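Local coordinates for protein spermidine synthase (Corynebacterium glutamicum ATCC 13032, PDB 3GJY) that probably catalyses the transfer of an aminopropyl group from decarboxylated S-adenosylmethionine to putrescine, forming spermidine in polyamine biosynthesis, at residues A[220-226]-A[240-246]; A[225-229]-A[269-273]. Residues are numbered along the deposited sequence.

Interaction 1. Residues A[220-226]-A[240-246]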
loop_
_atom_site.group_PDB
_atom_site.type_symbol
_atom_site.label_atom_id
_atom_site.label_comp_id
_atom_site.label_asym_id
_atom_site.label_seq_id
_atom_site.Cartn_x
_atom_site.Cartn_y
_atom_site.Cartn_z
ATOM N N PHE A 220 -16.131 -3.070 5.739
ATOM C CA PHE A 220 -15.353 -3.726 6.806
ATOM C C PHE A 220 -15.945 -3.352 8.151
ATOM O O PHE A 220 -16.313 -2.203 8.368
ATOM C CB PHE A 220 -13.886 -3.269 6.760
ATOM C CG PHE A 220 -13.163 -3.698 5.491
ATOM C CD1 PHE A 220 -12.729 -4.998 5.341
ATOM C CD2 PHE A 220 -13.057 -2.823 4.404
ATOM C CE1 PHE A 220 -12.087 -5.417 4.166
ATOM C CE2 PHE A 220 -12.404 -3.223 3.218
ATOM C CZ PHE A 220 -11.952 -4.546 3.092
ATOM N N GLU A 221 -15.931 -4.289 9.093
ATOM C CA GLU A 221 -16.450 -3.987 10.440
ATOM C C GLU A 221 -15.534 -3.035 11.211
ATOM O O GLU A 221 -15.978 -2.300 12.079
ATOM C CB GLU A 221 -16.604 -5.282 11.259
ATOM C CG GLU A 221 -17.712 -6.237 10.778
ATOM C CD GLU A 221 -17.719 -7.533 11.599
ATOM O OE1 GLU A 221 -17.702 -7.447 12.857
ATOM O OE2 GLU A 221 -17.729 -8.631 11.000
ATOM N N HIS A 222 -14.245 -3.029 10.886
ATOM C CA HIS A 222 -13.264 -2.265 11.693
ATOM C C HIS A 222 -12.301 -1.509 10.788
ATOM O O HIS A 222 -12.004 -1.954 9.677
ATOM C CB HIS A 222 -12.490 -3.176 12.663
ATOM C CG HIS A 222 -13.386 -3.958 13.557
ATOM N ND1 HIS A 222 -14.118 -3.356 14.557
ATOM C CD2 HIS A 222 -13.746 -5.265 13.547
ATOM C CE1 HIS A 222 -14.870 -4.268 15.147
ATOM N NE2 HIS A 222 -14.666 -5.434 14.556
ATOM N N VAL A 223 -11.836 -0.361 11.283
ATOM C CA VAL A 223 -10.872 0.493 10.556
ATOM C C VAL A 223 -9.888 1.104 11.518
ATOM O O VAL A 223 -10.174 1.260 12.705
ATOM C CB VAL A 223 -11.576 1.630 9.769
ATOM C CG1 VAL A 223 -12.328 1.099 8.516
ATOM C CG2 VAL A 223 -12.550 2.403 10.689
ATOM N N ALA A 224 -8.720 1.463 10.987
ATOM C CA ALA A 224 -7.685 2.164 11.734
ATOM C C ALA A 224 -6.794 2.880 10.742
ATOM O O ALA A 224 -6.824 2.580 9.529
ATOM C CB ALA A 224 -6.850 1.173 12.569
ATOM N N VAL A 225 -6.004 3.826 11.247
ATOM C CA VAL A 225 -5.105 4.567 10.377
ATOM C C VAL A 225 -3.720 4.786 10.989
ATOM O O VAL A 225 -3.532 4.727 12.211
ATOM C CB VAL A 225 -5.719 5.938 9.873
ATOM C CG1 VAL A 225 -7.056 5.804 9.145
ATOM C CG2 VAL A 225 -5.742 6.949 10.925
ATOM N N ILE A 226 -2.758 5.018 10.108
ATOM C CA ILE A 226 -1.454 5.545 10.484
ATOM C C ILE A 226 -1.199 6.809 9.700
ATOM O O ILE A 226 -1.260 6.828 8.478
ATOM C CB ILE A 226 -0.338 4.524 10.243
ATOM C CG1 ILE A 226 -0.458 3.329 11.221
ATOM C CG2 ILE A 226 1.045 5.200 10.478
ATOM C CD1 ILE A 226 0.303 2.123 10.790
ATOM N N ILE A 240 -1.487 9.040 4.324
ATOM C CA ILE A 240 -2.190 8.396 5.422
ATOM C C ILE A 240 -2.421 6.947 5.004
ATOM O O ILE A 240 -2.848 6.673 3.877
ATOM C CB ILE A 240 -3.519 9.169 5.772
ATOM C CG1 ILE A 240 -4.233 8.515 6.953
ATOM C CG2 ILE A 240 -4.417 9.308 4.532
ATOM C CD1 ILE A 240 -5.326 9.406 7.560
ATOM N N ILE A 241 -2.112 6.029 5.904
ATOM C CA ILE A 241 -2.325 4.602 5.659
ATOM C C ILE A 241 -3.705 4.243 6.236
ATOM O O ILE A 241 -3.963 4.429 7.432
ATOM C CB ILE A 241 -1.243 3.763 6.360
ATOM C CG1 ILE A 241 0.182 4.181 5.903
ATOM C CG2 ILE A 241 -1.518 2.273 6.102
ATOM C CD1 ILE A 241 0.390 4.305 4.406
ATOM N N LEU A 242 -4.588 3.753 5.372
ATOM C CA LEU A 242 -5.965 3.375 5.726
ATOM C C LEU A 242 -6.058 1.875 5.835
ATOM O O LEU A 242 -5.684 1.156 4.893
ATOM C CB LEU A 242 -6.904 3.855 4.613
ATOM C CG LEU A 242 -6.726 5.327 4.183
ATOM C CD1 LEU A 242 -7.713 5.644 3.045
ATOM C CD2 LEU A 242 -6.954 6.293 5.357
HETATM N N MSE A 243 -6.538 1.389 6.986
HETATM C CA MSE A 243 -6.639 -0.042 7.215
HETATM C C MSE A 243 -8.088 -0.468 7.476
HETATM O O MSE A 243 -8.808 0.210 8.211
HETATM C CB MSE A 243 -5.701 -0.504 8.334
HETATM C CG MSE A 243 -4.228 -0.261 8.008
HETATM SE SE MSE A 243 -3.039 -0.791 9.406
HETATM C CE MSE A 243 -3.352 0.724 10.521
ATOM N N GLY A 244 -8.507 -1.572 6.862
ATOM C CA GLY A 244 -9.851 -2.106 7.072
ATOM C C GLY A 244 -9.768 -3.612 7.281
ATOM O O GLY A 244 -8.937 -4.286 6.665
ATOM N N SER A 245 -10.577 -4.142 8.200
ATOM C CA SER A 245 -10.654 -5.580 8.419
ATOM C C SER A 245 -11.917 -5.893 9.200
ATOM O O SER A 245 -12.438 -5.017 9.935
ATOM C CB SER A 245 -9.479 -6.035 9.291
ATOM O OG SER A 245 -9.475 -7.453 9.503
ATOM N N ASP A 246 -12.392 -7.137 9.070
ATOM C CA ASP A 246 -13.429 -7.624 9.992
ATOM C C ASP A 246 -12.872 -8.049 11.359
ATOM O O ASP A 246 -13.638 -8.296 12.290
ATOM C CB ASP A 246 -14.242 -8.762 9.392
ATOM C CG ASP A 246 -15.122 -8.293 8.241
ATOM O OD1 ASP A 246 -15.480 -7.095 8.167
ATOM O OD2 ASP A 246 -15.492 -9.173 7.446
HETATM O O HOH W 1 -15.628 -11.048 12.401
#
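Phe220 lays one face of its ring over the backbone of Gly244, with CD1 of Phe220 3.8 Å from C of Gly244; an ideal CB on Gly244 would fall 2.9 Å from Phe220 CD2, a clash, so the ring rests where a side chain would otherwise project. Beyond this overlap the segments run as antiparallel strands, their axes 4.7 Å apart and their directions at 160°. Ala224 and Met243 form a hydrogen-bonded pair, Ala224 N to Met243 O at 3.0 Å and Met243 N to Ala224 O at 2.8 Å. Ile226 with Ile241 repeats the pattern, as does His222 with Ser245, though the bond from His222 N to Ser245 O is weak (angle 130°). At the open end Glu221 N donates to Asp246 OD1 at 3.0 Å, while Asp246 OD2 accepts from His187. Apolar side chains line both faces: selenomethionine Met243 places CE 3.9 Å from Ile226 CD1 and 4.1 Å from Ala224 CB, whereas Val225 CG1 meets Leu242 CD2 at 3.8 Å on the other face. The pair is the hairpin that ends the class I AdoMet-dependent transferase sheet: the later strand, 238-245, is the reversed one and slots between 194-202 and 222-227, giving the strand order 3-2-1-4-5-7-6, with 272-274 as an added eighth strand. Helix 69-85 covers the Ile226 and Ile241 face through Trp73.

Interaction 2. Residues A[225-229]-A[269-273]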
loop_
_atom_site.group_PDB
_atom_site.type_symbol
_atom_site.label_atom_id
_atom_site.label_comp_id
_atom_site.label_asym_id
_atom_site.label_seq_id
_atom_site.Cartn_x
_atom_site.Cartn_y
_atom_site.Cartn_z
ATOM N N VAL A 225 -6.004 3.826 11.247
ATOM C CA VAL A 225 -5.105 4.567 10.377
ATOM C C VAL A 225 -3.720 4.786 10.989
ATOM O O VAL A 225 -3.532 4.727 12.211
ATOM C CB VAL A 225 -5.719 5.938 9.873
ATOM C CG1 VAL A 225 -7.056 5.804 9.145
ATOM C CG2 VAL A 225 -5.742 6.949 10.925
ATOM N N ILE A 226 -2.758 5.018 10.108
ATOM C CA ILE A 226 -1.454 5.545 10.484
ATOM C C ILE A 226 -1.199 6.809 9.700
ATOM O O ILE A 226 -1.260 6.828 8.478
ATOM C CB ILE A 226 -0.338 4.524 10.243
ATOM C CG1 ILE A 226 -0.458 3.329 11.221
ATOM C CG2 ILE A 226 1.045 5.200 10.478
ATOM C CD1 ILE A 226 0.303 2.123 10.790
ATOM N N ALA A 227 -0.973 7.911 10.419
ATOM C CA ALA A 227 -1.043 9.230 9.800
ATOM C C ALA A 227 0.188 10.047 10.014
ATOM O O ALA A 227 0.845 9.937 11.062
ATOM C CB ALA A 227 -2.261 10.003 10.349
ATOM N N ASP A 228 0.452 10.887 8.997
ATOM C CA ASP A 228 1.485 11.908 9.039
ATOM C C ASP A 228 0.910 13.133 9.732
ATOM O O ASP A 228 0.027 13.784 9.198
ATOM C CB ASP A 228 1.910 12.327 7.651
ATOM C CG ASP A 228 3.071 13.286 7.681
ATOM O OD1 ASP A 228 4.008 13.097 6.901
ATOM O OD2 ASP A 228 3.041 14.239 8.489
ATOM N N PRO A 229 1.435 13.457 10.911
ATOM C CA PRO A 229 0.869 14.543 11.725
ATOM C C PRO A 229 0.893 15.966 11.113
ATOM O O PRO A 229 -0.100 16.660 11.216
ATOM C CB PRO A 229 1.674 14.445 13.034
ATOM C CG PRO A 229 2.071 13.009 13.102
ATOM C CD PRO A 229 2.447 12.682 11.650
ATOM N N VAL A 269 10.057 10.902 9.804
ATOM C CA VAL A 269 8.856 11.651 10.119
ATOM C C VAL A 269 8.111 10.840 11.168
ATOM O O VAL A 269 7.648 9.743 10.881
ATOM C CB VAL A 269 7.966 11.811 8.859
ATOM C CG1 VAL A 269 6.590 12.386 9.234
ATOM C CG2 VAL A 269 8.669 12.695 7.837
ATOM N N PRO A 270 8.036 11.332 12.418
ATOM C CA PRO A 270 7.351 10.522 13.431
ATOM C C PRO A 270 5.859 10.455 13.138
ATOM O O PRO A 270 5.229 11.461 12.881
ATOM C CB PRO A 270 7.620 11.285 14.746
ATOM C CG PRO A 270 7.898 12.670 14.307
ATOM C CD PRO A 270 8.660 12.524 13.008
ATOM N N ALA A 271 5.310 9.263 13.121
ATOM C CA ALA A 271 3.896 9.124 12.758
ATOM C C ALA A 271 3.056 8.687 13.935
ATOM O O ALA A 271 3.594 8.361 14.991
ATOM C CB ALA A 271 3.736 8.133 11.618
ATOM N N GLN A 272 1.740 8.687 13.743
ATOM C CA GLN A 272 0.777 8.374 14.807
ATOM C C GLN A 272 -0.149 7.243 14.330
ATOM O O GLN A 272 -0.634 7.266 13.197
ATOM C CB GLN A 272 -0.080 9.616 15.121
ATOM C CG GLN A 272 0.759 10.769 15.720
ATOM C CD GLN A 272 0.074 12.125 15.757
ATOM O OE1 GLN A 272 -1.024 12.324 15.223
ATOM N NE2 GLN A 272 0.760 13.093 16.363
ATOM N N TYR A 273 -0.388 6.288 15.216
ATOM C CA TYR A 273 -1.407 5.263 15.034
ATOM C C TYR A 273 -2.715 5.774 15.637
ATOM O O TYR A 273 -2.741 6.266 16.770
ATOM C CB TYR A 273 -0.996 3.980 15.757
ATOM C CG TYR A 273 -2.073 2.908 15.764
ATOM C CD1 TYR A 273 -2.414 2.226 14.592
ATOM C CD2 TYR A 273 -2.782 2.592 16.932
ATOM C CE1 TYR A 273 -3.396 1.257 14.587
ATOM C CE2 TYR A 273 -3.775 1.607 16.932
ATOM C CZ TYR A 273 -4.086 0.947 15.755
ATOM O OH TYR A 273 -5.054 -0.031 15.722
#
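Antiparallel pairing here adds the edge strand 272-274 to the mixed sheet of the AdoMet-transferase fold. Two backbone hydrogen bonds define the register: Ala227 N donates to Gln272 O at 2.9 Å, and Gln272 N to Ala227 O at 3.1 Å, with angles of 164° and 163°. Next to them, Ile226 and Tyr273 form a non-hydrogen-bonded pair with CA atoms 4.6 Å apart, and Ile226 CA makes a CA-H...O contact of 3.3 Å to Gln272 O. Apolar contacts gather around Ile226, whose CG1 meets the edge of the Tyr273 ring at CD1 (4.1 Å) and whose CG2 lies 4.1 Å from Ala271 CB; Leu264 of helix 255-264 touches both Ile226 and Tyr273. Where the strand ends, Asp228 occupies the N-cap position of helix 229-232, and its OD1 forms a salt bridge with Arg236. Pro229, the first residue of that helix, packs against the incoming chain, with CD 3.3 Å from Pro270 O and CG 3.4 Å from Gln272 CD.

Strand 222-227 is the common element: interaction 1 pairs it with 238-245 and interaction 2 with 272-274, so the two contacts, with centres 14 Å apart, give the sheet order 238-245, 222-227, 272-274. Along the chain, 222-227 comes first, 238-245 returns beside it, and 272-274 arrives after helix 255-264 to become an outermost strand. Val225 and Ile226 belong to both contacts. Direct packing also joins them: Tyr273 OH lies 3.8 Å from Ala224 CB, and Tyr273 CE1 4.1 Å from Met243 CE. Together they complete the antiparallel end of the mixed sheet, whose parallel strands begin at the opposite edge with 141-145.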